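Glutathione S-transferase (Sulfitobacter, PDB 4GF0) binds glutathione and, as a member of the glutathione transferase family, probably catalyses the addition of its thiol to electrophilic substrates. Local coordinates at residues A[11-16]-A[163-168]; A[97-102]-A[159-164]; A[53-58]-A[69-74]. All coordinates share one frame; numbering follows the deposited sequence.

Contact 1 (A[11-16]-A[163-168]); sequences GTISVA and DPYLFV. With GSH (glutathione), chain D.
I13 reaches across to Y165 and V168 while its other branch faces the ligand. Its CB lies 4.0 Å from SG2 of glutathione, and the branch methyl CG2 approaches the same sulfur to 3.8 Å. CG1, anti to the backbone N (chi1 -160°), heads instead for helix 162-170 and comes within 3.8 Å of Y165 CE1. At the tip, CD1 sits 3.6 Å from that same CE1 of Y165, the two side chains crossing obliquely, and also meets V168 CG1. This is the seam of the glutathione transferase fold, where the thioredoxin-like N-terminal domain, at the turn leading into helix 14-23, abuts the helical C-terminal domain. V168 spreads its methyls over that turn, with CG1 3.3 Å from T12 O and CG2 3.6 Å from A16 N. A16 answers with CB, which points at helix 162-170 and lies 3.6 Å from P164 O, while P164 CB touches A16 O. On the ligand side, I13 N is 3.4 Å from SG2 of glutathione. S14 OG donates a hydrogen bond to T12 OG1, and both hydroxyls also bond to the backbone of T9. A water donates to V168 O and, weakly, to G11 O.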
loop_
_atom_site.group_PDB
_atom_site.type_symbol
_atom_site.label_atom_id
_atom_site.label_comp_id
_atom_site.label_asym_id
_atom_site.label_seq_id
_atom_site.Cartn_x
_atom_site.Cartn_y
_atom_site.Cartn_z
ATOM N N GLY A 11 -6.164 14.871 10.391
ATOM C CA GLY A 11 -7.202 14.433 9.473
ATOM C C GLY A 11 -6.700 13.602 8.307
ATOM O O GLY A 11 -7.487 13.199 7.447
ATOM N N THR A 12 -5.394 13.350 8.259
ATOM C CA THR A 12 -4.824 12.559 7.167
ATOM C C THR A 12 -4.492 11.141 7.608
ATOM O O THR A 12 -4.590 10.793 8.798
ATOM C CB THR A 12 -3.563 13.218 6.557
ATOM O OG1 THR A 12 -2.493 13.204 7.512
ATOM C CG2 THR A 12 -3.855 14.658 6.134
ATOM N N ILE A 13 -4.052 10.334 6.646
ATOM C CA ILE A 13 -3.751 8.933 6.897
ATOM C C ILE A 13 -2.579 8.745 7.867
ATOM O O ILE A 13 -2.454 7.691 8.500
ATOM C CB ILE A 13 -3.492 8.169 5.576
ATOM C CG1 ILE A 13 -3.666 6.660 5.773
ATOM C CG2 ILE A 13 -2.115 8.528 4.991
ATOM C CD1 ILE A 13 -5.063 6.286 6.281
ATOM N N SER A 14 -1.728 9.764 7.989
ATOM C CA SER A 14 -0.614 9.730 8.940
ATOM C C SER A 14 -1.092 9.468 10.360
ATOM O O SER A 14 -0.334 8.950 11.189
ATOM C CB SER A 14 0.169 11.047 8.912
ATOM O OG SER A 14 -0.684 12.170 9.127
ATOM N N VAL A 15 -2.335 9.839 10.657
ATOM C CA VAL A 15 -2.866 9.663 12.005
ATOM C C VAL A 15 -2.975 8.178 12.374
ATOM O O VAL A 15 -2.904 7.820 13.555
ATOM C CB VAL A 15 -4.217 10.406 12.190
ATOM C CG1 VAL A 15 -4.734 10.261 13.605
ATOM C CG2 VAL A 15 -4.046 11.893 11.855
ATOM N N ALA A 16 -3.121 7.312 11.371
ATOM C CA ALA A 16 -3.169 5.872 11.628
ATOM C C ALA A 16 -1.881 5.409 12.300
ATOM O O ALA A 16 -1.896 4.542 13.174
ATOM C CB ALA A 16 -3.405 5.087 10.332
ATOM N N ASP A 163 -6.829 -1.987 11.944
ATOM C CA ASP A 163 -7.847 -1.156 12.576
ATOM C C ASP A 163 -7.554 0.353 12.595
ATOM O O ASP A 163 -8.423 1.136 12.214
ATOM C CB ASP A 163 -8.211 -1.713 13.955
ATOM C CG ASP A 163 -8.786 -3.111 13.862
ATOM O OD1 ASP A 163 -9.800 -3.270 13.142
ATOM O OD2 ASP A 163 -8.208 -4.047 14.470
ATOM N N PRO A 164 -6.344 0.772 13.011
ATOM C CA PRO A 164 -6.082 2.214 12.909
ATOM C C PRO A 164 -6.161 2.704 11.472
ATOM O O PRO A 164 -6.651 3.797 11.212
ATOM C CB PRO A 164 -4.630 2.335 13.379
ATOM C CG PRO A 164 -4.454 1.190 14.306
ATOM C CD PRO A 164 -5.248 0.071 13.712
ATOM N N TYR A 165 -5.654 1.890 10.554
ATOM C CA TYR A 165 -5.696 2.198 9.135
ATOM C C TYR A 165 -7.146 2.368 8.681
ATOM O O TYR A 165 -7.493 3.383 8.064
ATOM C CB TYR A 165 -4.996 1.080 8.342
ATOM C CG TYR A 165 -4.354 1.502 7.045
ATOM C CD1 TYR A 165 -4.819 2.604 6.328
ATOM C CD2 TYR A 165 -3.294 0.780 6.520
ATOM C CE1 TYR A 165 -4.221 2.985 5.117
ATOM C CE2 TYR A 165 -2.690 1.151 5.332
ATOM C CZ TYR A 165 -3.156 2.242 4.631
ATOM O OH TYR A 165 -2.538 2.573 3.446
ATOM N N LEU A 166 -8.003 1.403 9.008
ATOM C CA LEU A 166 -9.402 1.456 8.569
ATOM C C LEU A 166 -10.137 2.609 9.227
ATOM O O LEU A 166 -10.949 3.276 8.597
ATOM C CB LEU A 166 -10.117 0.137 8.879
ATOM C CG LEU A 166 -11.582 0.075 8.443
ATOM C CD1 LEU A 166 -11.686 0.176 6.922
ATOM C CD2 LEU A 166 -12.200 -1.221 8.957
ATOM N N PHE A 167 -9.839 2.850 10.495
ATOM C CA PHE A 167 -10.503 3.928 11.220
ATOM C C PHE A 167 -10.282 5.291 10.561
ATOM O O PHE A 167 -11.226 6.055 10.345
ATOM C CB PHE A 167 -10.002 3.965 12.658
ATOM C CG PHE A 167 -10.564 5.099 13.458
ATOM C CD1 PHE A 167 -11.905 5.117 13.804
ATOM C CD2 PHE A 167 -9.751 6.142 13.863
ATOM C CE1 PHE A 167 -12.434 6.170 14.559
ATOM C CE2 PHE A 167 -10.271 7.197 14.611
ATOM C CZ PHE A 167 -11.614 7.209 14.955
ATOM N N VAL A 168 -9.031 5.609 10.256
ATOM C CA VAL A 168 -8.745 6.910 9.670
ATOM C C VAL A 168 -9.384 7.053 8.288
ATOM O O VAL A 168 -9.900 8.115 7.942
ATOM C CB VAL A 168 -7.226 7.206 9.640
ATOM C CG1 VAL A 168 -6.962 8.496 8.877
ATOM C CG2 VAL A 168 -6.696 7.313 11.065
HETATM N N1 GSH D . 0.543 5.817 -0.171
HETATM C CA1 GSH D . 0.778 6.836 0.827
HETATM C C1 GSH D . 0.674 6.241 2.196
HETATM O O11 GSH D . 1.417 6.656 3.126
HETATM O O12 GSH D . -0.176 5.339 2.429
HETATM C CB1 GSH D . -0.261 7.926 0.712
HETATM C CG1 GSH D . 0.295 9.162 1.425
HETATM C CD1 GSH D . -0.594 10.369 1.109
HETATM O OE1 GSH D . -1.001 10.574 -0.036
HETATM N N2 GSH D . -0.954 11.277 2.194
HETATM C CA2 GSH D . -1.781 12.425 1.912
HETATM C C2 GSH D . -0.865 13.568 1.565
HETATM O O2 GSH D . 0.258 13.640 2.048
HETATM C CB2 GSH D . -2.609 12.795 3.101
HETATM S SG2 GSH D . -3.813 11.518 3.421
HETATM N N3 GSH D . -1.283 14.609 0.635
HETATM C CA3 GSH D . -0.357 15.697 0.344
HETATM C C3 GSH D . -0.404 16.086 -1.113
HETATM O O31 GSH D . -0.904 15.299 -1.967
HETATM O O32 GSH D . 0.080 17.201 -1.488
HETATM O O HOH W 1 -9.448 10.786 8.914
#

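Contact 2 (A[97-102]-A[159-164]); sequences SAMYYL and FSLADP
A98 and M99 of helix 89-111 pack against L161 and A162 in a buried, wholly apolar contact inside the helical C-terminal part of the glutathione transferase fold. The second partner is the start of helix 162-170, built on an N-terminal capping box formed by S160 and D163, a Ser-x-x-Asp motif familiar at this point in the family. The close approach of the two backbones is consistent with small residues at this point: CB of A98 lies 3.9 Å from CB of A162, methyl to methyl. M99 fills the flank. Its CG, anti to its own carbonyl carbon (chi1 -62°), is 3.9 Å from A162 CA, and the chain then runs on extended to SD, which rests 3.9 Å from L161 CB. A bend at chi3 (67°) turns the methyl CE back beside the same L161 CB, at 4.1 Å, and the two side chains pass at a slant. An alanine in place of M99 would lack CG, SD and CE, and would probably leave L161 CB without its thioether neighbour and a gap beside A162. L72 of helix 68-78 packs on both M99 and L161, and Y100 of the second subunit also reaches M99. The capping box fixes the backbone that presents L161 and A162. S160 OG accepts from A162 N at 3.3 Å, a rather long bond. In return, D163 OD2 receives S160 N at 2.7 Å through its anti lone pair, while D163 OD1 takes the N-H of V154.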
loop_
_atom_site.group_PDB
_atom_site.type_symbol
_atom_site.label_atom_id
_atom_site.label_comp_id
_atom_site.label_asym_id
_atom_site.label_seq_id
_atom_site.Cartn_x
_atom_site.Cartn_y
_atom_site.Cartn_z
ATOM N N SER A 97 -4.265 -7.825 3.961
ATOM C CA SER A 97 -5.139 -7.672 2.807
ATOM C C SER A 97 -5.963 -6.419 2.998
ATOM O O SER A 97 -6.149 -5.642 2.065
ATOM C CB SER A 97 -6.072 -8.872 2.666
ATOM O OG SER A 97 -7.002 -8.647 1.617
ATOM N N ALA A 98 -6.459 -6.220 4.217
ATOM C CA ALA A 98 -7.245 -5.027 4.509
ATOM C C ALA A 98 -6.383 -3.789 4.311
ATOM O O ALA A 98 -6.829 -2.800 3.730
ATOM C CB ALA A 98 -7.779 -5.076 5.937
ATOM N N MET A 99 -5.142 -3.852 4.782
ATOM C CA MET A 99 -4.236 -2.705 4.681
ATOM C C MET A 99 -3.901 -2.359 3.231
ATOM O O MET A 99 -3.945 -1.198 2.842
ATOM C CB MET A 99 -2.969 -2.930 5.513
ATOM C CG MET A 99 -3.266 -3.095 7.002
ATOM S SD MET A 99 -1.913 -3.898 7.903
ATOM C CE MET A 99 -0.642 -2.653 7.774
ATOM N N TYR A 100 -3.579 -3.359 2.425
ATOM C CA TYR A 100 -3.279 -3.085 1.023
ATOM C C TYR A 100 -4.507 -2.627 0.259
ATOM O O TYR A 100 -4.383 -1.816 -0.656
ATOM C CB TYR A 100 -2.628 -4.285 0.336
ATOM C CG TYR A 100 -1.133 -4.355 0.570
ATOM C CD1 TYR A 100 -0.251 -3.688 -0.266
ATOM C CD2 TYR A 100 -0.609 -5.090 1.623
ATOM C CE1 TYR A 100 1.120 -3.745 -0.062
ATOM C CE2 TYR A 100 0.763 -5.151 1.845
ATOM C CZ TYR A 100 1.616 -4.482 0.992
ATOM O OH TYR A 100 2.968 -4.553 1.191
ATOM N N TYR A 101 -5.682 -3.142 0.618
ATOM C CA TYR A 101 -6.923 -2.663 0.002
ATOM C C TYR A 101 -7.101 -1.169 0.269
ATOM O O TYR A 101 -7.462 -0.393 -0.619
ATOM C CB TYR A 101 -8.149 -3.424 0.522
ATOM C CG TYR A 101 -9.436 -2.885 -0.052
ATOM C CD1 TYR A 101 -9.845 -3.240 -1.326
ATOM C CD2 TYR A 101 -10.227 -2.005 0.671
ATOM C CE1 TYR A 101 -11.009 -2.746 -1.866
ATOM C CE2 TYR A 101 -11.410 -1.504 0.135
ATOM C CZ TYR A 101 -11.790 -1.883 -1.131
ATOM O OH TYR A 101 -12.950 -1.392 -1.679
ATOM N N LEU A 102 -6.869 -0.769 1.511
ATOM C CA LEU A 102 -6.976 0.639 1.864
ATOM C C LEU A 102 -5.940 1.464 1.095
ATOM O O LEU A 102 -6.269 2.518 0.545
ATOM C CB LEU A 102 -6.824 0.828 3.387
ATOM C CG LEU A 102 -7.975 0.189 4.185
ATOM C CD1 LEU A 102 -7.684 0.299 5.687
ATOM C CD2 LEU A 102 -9.332 0.817 3.865
ATOM N N PHE A 159 -8.024 -6.717 17.948
ATOM C CA PHE A 159 -7.495 -5.498 17.355
ATOM C C PHE A 159 -6.179 -5.800 16.634
ATOM O O PHE A 159 -5.399 -6.662 17.065
ATOM C CB PHE A 159 -7.235 -4.521 18.504
ATOM C CG PHE A 159 -6.789 -3.156 18.076
ATOM C CD1 PHE A 159 -7.719 -2.195 17.706
ATOM C CD2 PHE A 159 -5.448 -2.808 18.104
ATOM C CE1 PHE A 159 -7.312 -0.924 17.344
ATOM C CE2 PHE A 159 -5.033 -1.538 17.731
ATOM C CZ PHE A 159 -5.973 -0.590 17.354
ATOM N N SER A 160 -5.909 -5.087 15.543
ATOM C CA SER A 160 -4.670 -5.302 14.793
ATOM C C SER A 160 -4.288 -4.037 14.052
ATOM O O SER A 160 -5.010 -3.044 14.097
ATOM C CB SER A 160 -4.842 -6.443 13.776
ATOM O OG SER A 160 -5.689 -6.048 12.703
ATOM N N LEU A 161 -3.162 -4.082 13.340
ATOM C CA LEU A 161 -2.755 -2.947 12.514
ATOM C C LEU A 161 -3.791 -2.490 11.499
ATOM O O LEU A 161 -3.774 -1.329 11.089
ATOM C CB LEU A 161 -1.474 -3.263 11.740
ATOM C CG LEU A 161 -0.212 -3.537 12.543
ATOM C CD1 LEU A 161 0.888 -3.815 11.518
ATOM C CD2 LEU A 161 0.147 -2.337 13.442
ATOM N N ALA A 162 -4.680 -3.382 11.073
ATOM C CA ALA A 162 -5.659 -2.993 10.067
ATOM C C ALA A 162 -6.636 -1.968 10.628
ATOM O O ALA A 162 -7.188 -1.160 9.888
ATOM C CB ALA A 162 -6.408 -4.204 9.519
ATOM N N ASP A 163 -6.829 -1.987 11.944
ATOM C CA ASP A 163 -7.847 -1.156 12.576
ATOM C C ASP A 163 -7.554 0.353 12.595
ATOM O O ASP A 163 -8.423 1.136 12.214
ATOM C CB ASP A 163 -8.211 -1.713 13.955
ATOM C CG ASP A 163 -8.786 -3.111 13.862
ATOM O OD1 ASP A 163 -9.800 -3.270 13.142
ATOM O OD2 ASP A 163 -8.208 -4.047 14.470
ATOM N N PRO A 164 -6.344 0.772 13.011
ATOM C CA PRO A 164 -6.082 2.214 12.909
ATOM C C PRO A 164 -6.161 2.704 11.472
ATOM O O PRO A 164 -6.651 3.797 11.212
ATOM C CB PRO A 164 -4.630 2.335 13.379
ATOM C CG PRO A 164 -4.454 1.190 14.306
ATOM C CD PRO A 164 -5.248 0.071 13.712
#

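Contact 3 (A[53-58]-A[69-74]); sequences RVPALR and GALLDY. With GSH (glutathione), chain D.
The ring of Y74 meets L57 at one ring carbon: its CD2 lies 4.0 Å from L57 CD2, which approaches obliquely, and the two side chains cross at about a right angle. L65 and L59 also pack on Y74, as does A93 of the second subunit. The other flat group, the R53 guanidinium, takes glutathione OE1 at its edge and near its plane. The R53 chain bends at chi2, and NH1 donates to OE1 of glutathione at 3.0 Å, in a bent bond with an N-H...acceptor angle of 135°. Between these two groups, strand 56-58 passes helix 69-74 with their axes 9.4 Å apart and inclined at 38°. L71 bridges the gap. Its CD1 sits 3.7 Å from P55 CB and equally near P55 CG, and its CD2 is 3.9 Å from L57 CB, which CD1 also touches; the fork of L71 therefore meets P55 and L57, two residues apart on the chain. P55 follows a cis peptide bond, the cis-proline of the thioredoxin fold, and V54 just before it pairs with the cysteinyl part of the tripeptide much as a neighbouring antiparallel strand would. V54 N donates to glutathione O2 at 3.0 Å, and glutathione N2 returns a bond to V54 O at 2.9 Å. CB and CG of P55 pack on L71, and its CD comes 3.6 Å from O11 of glutathione. Because both V54 bonds use main-chain atoms, recognition of the cysteinyl residue here rests on backbone shape, whereas R53 adds a positive charge that would probably polarise the gamma-glutamyl carbonyl.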
loop_
_atom_site.group_PDB
_atom_site.type_symbol
_atom_site.label_atom_id
_atom_site.label_comp_id
_atom_site.label_asym_id
_atom_site.label_seq_id
_atom_site.Cartn_x
_atom_site.Cartn_y
_atom_site.Cartn_z
ATOM N N ARG A 53 4.550 13.591 0.852
ATOM C CA ARG A 53 3.344 13.101 1.517
ATOM C C ARG A 53 3.604 12.883 2.987
ATOM O O ARG A 53 4.756 12.721 3.402
ATOM C CB ARG A 53 2.880 11.762 0.923
ATOM C CG ARG A 53 2.834 11.690 -0.581
ATOM C CD ARG A 53 1.721 12.532 -1.187
ATOM N NE ARG A 53 1.715 12.341 -2.640
ATOM C CZ ARG A 53 1.196 11.272 -3.235
ATOM N NH1 ARG A 53 0.617 10.322 -2.502
ATOM N NH2 ARG A 53 1.247 11.151 -4.557
ATOM N N VAL A 54 2.532 12.860 3.773
ATOM C CA VAL A 54 2.614 12.350 5.142
ATOM C C VAL A 54 1.851 11.018 5.155
ATOM O O VAL A 54 0.903 10.842 4.389
ATOM C CB VAL A 54 2.023 13.352 6.175
ATOM C CG1 VAL A 54 2.859 14.623 6.225
ATOM C CG2 VAL A 54 0.576 13.688 5.833
ATOM N N PRO A 55 2.250 10.069 6.013
ATOM C CA PRO A 55 3.277 10.140 7.061
ATOM C C PRO A 55 4.703 9.923 6.580
ATOM O O PRO A 55 4.938 9.323 5.526
ATOM C CB PRO A 55 2.897 8.977 7.976
ATOM C CG PRO A 55 2.321 7.950 7.004
ATOM C CD PRO A 55 1.524 8.784 6.045
ATOM N N ALA A 56 5.650 10.395 7.389
ATOM C CA ALA A 56 7.026 9.927 7.312
ATOM C C ALA A 56 7.442 9.709 8.752
ATOM O O ALA A 56 6.959 10.393 9.661
ATOM C CB ALA A 56 7.930 10.963 6.629
ATOM N N LEU A 57 8.336 8.755 8.968
ATOM C CA LEU A 57 8.782 8.446 10.319
ATOM C C LEU A 57 10.292 8.517 10.373
ATOM O O LEU A 57 10.976 7.886 9.564
ATOM C CB LEU A 57 8.320 7.036 10.706
ATOM C CG LEU A 57 8.517 6.616 12.164
ATOM C CD1 LEU A 57 7.524 7.369 13.073
ATOM C CD2 LEU A 57 8.344 5.099 12.282
ATOM N N ARG A 58 10.823 9.281 11.325
ATOM C CA ARG A 58 12.258 9.321 11.503
ATOM C C ARG A 58 12.638 8.397 12.647
ATOM O O ARG A 58 12.128 8.528 13.769
ATOM C CB ARG A 58 12.741 10.743 11.811
ATOM C CG ARG A 58 14.245 10.817 12.039
ATOM C CD ARG A 58 14.690 12.198 12.510
ATOM N NE ARG A 58 14.293 13.226 11.555
ATOM C CZ ARG A 58 14.937 13.479 10.419
ATOM N NH1 ARG A 58 16.017 12.776 10.092
ATOM N NH2 ARG A 58 14.497 14.434 9.606
ATOM N N GLY A 69 1.350 1.764 5.477
ATOM C CA GLY A 69 1.314 0.344 5.795
ATOM C C GLY A 69 2.659 -0.174 6.269
ATOM O O GLY A 69 2.733 -1.045 7.144
ATOM N N ALA A 70 3.734 0.348 5.683
ATOM C CA ALA A 70 5.084 -0.048 6.076
ATOM C C ALA A 70 5.389 0.451 7.482
ATOM O O ALA A 70 5.994 -0.259 8.292
ATOM C CB ALA A 70 6.117 0.494 5.068
ATOM N N LEU A 71 4.955 1.670 7.786
ATOM C CA LEU A 71 5.186 2.239 9.117
ATOM C C LEU A 71 4.410 1.484 10.181
ATOM O O LEU A 71 4.876 1.332 11.297
ATOM C CB LEU A 71 4.750 3.704 9.157
ATOM C CG LEU A 71 5.478 4.654 8.206
ATOM C CD1 LEU A 71 5.189 6.111 8.551
ATOM C CD2 LEU A 71 6.936 4.383 8.269
ATOM N N LEU A 72 3.199 1.052 9.845
ATOM C CA LEU A 72 2.395 0.273 10.793
ATOM C C LEU A 72 3.079 -1.059 11.115
ATOM O O LEU A 72 3.215 -1.443 12.286
ATOM C CB LEU A 72 0.981 0.046 10.237
ATOM C CG LEU A 72 0.058 1.269 10.199
ATOM C CD1 LEU A 72 -1.231 0.957 9.395
ATOM C CD2 LEU A 72 -0.290 1.692 11.612
ATOM N N ASP A 73 3.534 -1.776 10.095
ATOM C CA ASP A 73 4.272 -3.016 10.350
ATOM C C ASP A 73 5.564 -2.754 11.126
ATOM O O ASP A 73 5.972 -3.566 11.953
ATOM C CB ASP A 73 4.550 -3.787 9.043
ATOM C CG ASP A 73 3.702 -5.042 8.921
ATOM O OD1 ASP A 73 3.644 -5.817 9.903
ATOM O OD2 ASP A 73 3.076 -5.249 7.856
ATOM N N TYR A 74 6.208 -1.617 10.876
ATOM C CA TYR A 74 7.411 -1.272 11.631
ATOM C C TYR A 74 7.119 -1.093 13.129
ATOM O O TYR A 74 7.834 -1.626 13.993
ATOM C CB TYR A 74 8.098 -0.018 11.054
ATOM C CG TYR A 74 9.349 0.304 11.835
ATOM C CD1 TYR A 74 10.525 -0.381 11.594
ATOM C CD2 TYR A 74 9.343 1.268 12.832
ATOM C CE1 TYR A 74 11.677 -0.115 12.328
ATOM C CE2 TYR A 74 10.490 1.529 13.582
ATOM C CZ TYR A 74 11.644 0.844 13.315
ATOM O OH TYR A 74 12.782 1.087 14.054
HETATM N N1 GSH D . 0.543 5.817 -0.171
HETATM C CA1 GSH D . 0.778 6.836 0.827
HETATM C C1 GSH D . 0.674 6.241 2.196
HETATM O O11 GSH D . 1.417 6.656 3.126
HETATM O O12 GSH D . -0.176 5.339 2.429
HETATM C CB1 GSH D . -0.261 7.926 0.712
HETATM C CG1 GSH D . 0.295 9.162 1.425
HETATM C CD1 GSH D . -0.594 10.369 1.109
HETATM O OE1 GSH D . -1.001 10.574 -0.036
HETATM N N2 GSH D . -0.954 11.277 2.194
HETATM C CA2 GSH D . -1.781 12.425 1.912
HETATM C C2 GSH D . -0.865 13.568 1.565
HETATM O O2 GSH D . 0.258 13.640 2.048
HETATM C CB2 GSH D . -2.609 12.795 3.101
HETATM S SG2 GSH D . -3.813 11.518 3.421
HETATM N N3 GSH D . -1.283 14.609 0.635
HETATM C CA3 GSH D . -0.357 15.697 0.344
HETATM C C3 GSH D . -0.404 16.086 -1.113
HETATM O O31 GSH D . -0.904 15.299 -1.967
HETATM O O32 GSH D . 0.080 17.201 -1.488
#

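Contacts 1 and 3 both touch glutathione, from the domain seam and from the cis-proline loop respectively, and their centres are 11 Å apart. V54 CG2 packs 3.5 Å from T12 OG1 beside the ligand. Contact 2 stands further back, its L102 side chain about 8 Å from a bound glutathione, and shares helix 162-170 with contact 1, the centres being 10 Å apart. L72, on the helix of contact 3, reaches both other contacts: its CD1 lies 3.5 Å from Y165 CD2 of contact 1, and its O lies 3.4 Å from L161 CD2 of contact 2. Contacts 2 and 3, with centres 14 Å apart, both extend to the second subunit.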